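Local coordinates for protein 4-amino-4-deoxychorismate lyase (Legionella pneumophila, PDB 3LUL) that belongs to the fold-type IV family of pyridoxal-phosphate enzymes, the class IV aminotransferase group, and holds its cofactor covalently, at residues H46-R49 against L50-A54. Sequence-based numbering, arbitrary orientation.
Sequences HWER and LGNSA
In helix 43-57, the turn His46-Arg49 hands its four carbonyls to the N-H groups of Leu50-Ser53, each four residues on. Leu50 N reaches back to His46 O at 3.0 Å, and Gly51 N and Asn52 N do the same to Trp47 O and Glu48 O, each donor tilted somewhat from its carbonyl plane. The fourth bond, Ser53 N to Arg49 O at 3.0 Å, is the straightest, with an N-H...O angle of 172°. Side chains add to this on two faces. On the outer one, Glu48 and Asn52 run alongside each other and point the same way, Glu48 CG lying 3.9 Å from Asn52 ND2. The carboxylate and amide planes are turned 43° apart, and no hydrogen bond joins them. Asn52 has its CG beside the backbone N (chi1 -73°), which carries the amide back over Glu48 O, 3.2 Å from Asn52 CG; its OD1 accepts from Arg55. On the inner face, which looks onto strand 28-36 and the cofactor site of this class IV aminotransferase fold, Leu50 CB rests 3.4 Å from His46 O, and its side chain packs on Leu29 of the strand and Trp68 of helix 65-78. The Arg49 guanidinium is held by three partners: NH2 by a salt bridge to Glu31, which also accepts a hydrogen bond from His46 ND1, and NH1 by hydrogen bonds to Pro199 O and to a phosphate oxygen of the modified lysine at position 141.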
loop_
_atom_site.group_PDB
_atom_site.type_symbol
_atom_site.label_atom_id
_atom_site.label_comp_id
_atom_site.label_asym_id
_atom_site.label_seq_id
_atom_site.Cartn_x
_atom_site.Cartn_y
_atom_site.Cartn_z
ATOM N N HIS B 46 -0.680 -1.716 22.059
ATOM C CA HIS B 46 -0.850 -2.338 20.740
ATOM C C HIS B 46 -2.327 -2.579 20.412
ATOM O O HIS B 46 -2.775 -2.307 19.310
ATOM C CB HIS B 46 -0.071 -3.647 20.681
ATOM C CG HIS B 46 1.405 -3.450 20.602
ATOM N ND1 HIS B 46 2.024 -2.967 19.467
ATOM C CD2 HIS B 46 2.395 -3.678 21.508
ATOM C CE1 HIS B 46 3.329 -2.874 19.685
ATOM N NE2 HIS B 46 3.583 -3.322 20.906
ATOM N N TRP B 47 -3.071 -3.110 21.379
ATOM C CA TRP B 47 -4.536 -3.299 21.199
ATOM C C TRP B 47 -5.252 -1.988 20.931
ATOM O O TRP B 47 -6.150 -1.892 20.097
ATOM C CB TRP B 47 -5.078 -3.979 22.471
ATOM C CG TRP B 47 -6.539 -4.203 22.538
ATOM C CD1 TRP B 47 -7.245 -5.253 21.985
ATOM C CD2 TRP B 47 -7.496 -3.364 23.176
ATOM N NE1 TRP B 47 -8.581 -5.127 22.283
ATOM C CE2 TRP B 47 -8.766 -3.970 23.002
ATOM C CE3 TRP B 47 -7.407 -2.162 23.888
ATOM C CZ2 TRP B 47 -9.929 -3.400 23.499
ATOM C CZ3 TRP B 47 -8.562 -1.596 24.384
ATOM C CH2 TRP B 47 -9.809 -2.224 24.200
ATOM N N GLU B 48 -4.874 -0.962 21.681
ATOM C CA GLU B 48 -5.510 0.356 21.559
ATOM C C GLU B 48 -5.312 0.922 20.167
ATOM O O GLU B 48 -6.233 1.422 19.542
ATOM C CB GLU B 48 -4.905 1.300 22.590
ATOM C CG GLU B 48 -5.352 2.743 22.532
ATOM C CD GLU B 48 -4.628 3.633 23.549
ATOM O OE1 GLU B 48 -3.395 3.483 23.770
ATOM O OE2 GLU B 48 -5.311 4.488 24.138
ATOM N N ARG B 49 -4.066 0.903 19.709
ATOM C CA ARG B 49 -3.733 1.470 18.416
ATOM C C ARG B 49 -4.419 0.687 17.300
ATOM O O ARG B 49 -4.999 1.256 16.397
ATOM C CB ARG B 49 -2.213 1.466 18.187
ATOM C CG ARG B 49 -1.845 2.072 16.833
ATOM C CD ARG B 49 -0.368 2.363 16.713
ATOM N NE ARG B 49 0.431 1.135 16.730
ATOM C CZ ARG B 49 1.760 1.127 16.788
ATOM N NH1 ARG B 49 2.454 2.275 16.740
ATOM N NH2 ARG B 49 2.404 -0.023 16.835
ATOM N N LEU B 50 -4.367 -0.632 17.384
ATOM C CA LEU B 50 -5.010 -1.488 16.352
ATOM C C LEU B 50 -6.489 -1.190 16.293
ATOM O O LEU B 50 -7.028 -1.027 15.197
ATOM C CB LEU B 50 -4.735 -2.978 16.587
ATOM C CG LEU B 50 -5.344 -4.008 15.627
ATOM C CD1 LEU B 50 -5.009 -3.658 14.194
ATOM C CD2 LEU B 50 -4.875 -5.419 16.031
ATOM N N GLY B 51 -7.134 -1.055 17.459
ATOM C CA GLY B 51 -8.566 -0.778 17.500
ATOM C C GLY B 51 -8.909 0.601 16.968
ATOM O O GLY B 51 -9.908 0.766 16.267
ATOM N N ASN B 52 -8.095 1.594 17.306
ATOM C CA ASN B 52 -8.285 2.972 16.795
ATOM C C ASN B 52 -8.206 3.041 15.263
ATOM O O ASN B 52 -9.044 3.673 14.614
ATOM C CB ASN B 52 -7.258 3.950 17.372
ATOM C CG ASN B 52 -7.513 4.295 18.817
ATOM O OD1 ASN B 52 -8.604 4.078 19.331
ATOM N ND2 ASN B 52 -6.486 4.825 19.495
ATOM N N SER B 53 -7.209 2.375 14.710
ATOM C CA SER B 53 -7.047 2.239 13.267
ATOM C C SER B 53 -8.170 1.474 12.617
ATOM O O SER B 53 -8.633 1.909 11.576
ATOM C CB SER B 53 -5.716 1.591 12.904
ATOM O OG SER B 53 -4.666 2.449 13.329
ATOM N N ALA B 54 -8.623 0.366 13.228
ATOM C CA ALA B 54 -9.748 -0.418 12.703
ATOM C C ALA B 54 -10.986 0.442 12.612
ATOM O O ALA B 54 -11.658 0.474 11.563
ATOM C CB ALA B 54 -10.042 -1.638 13.568
#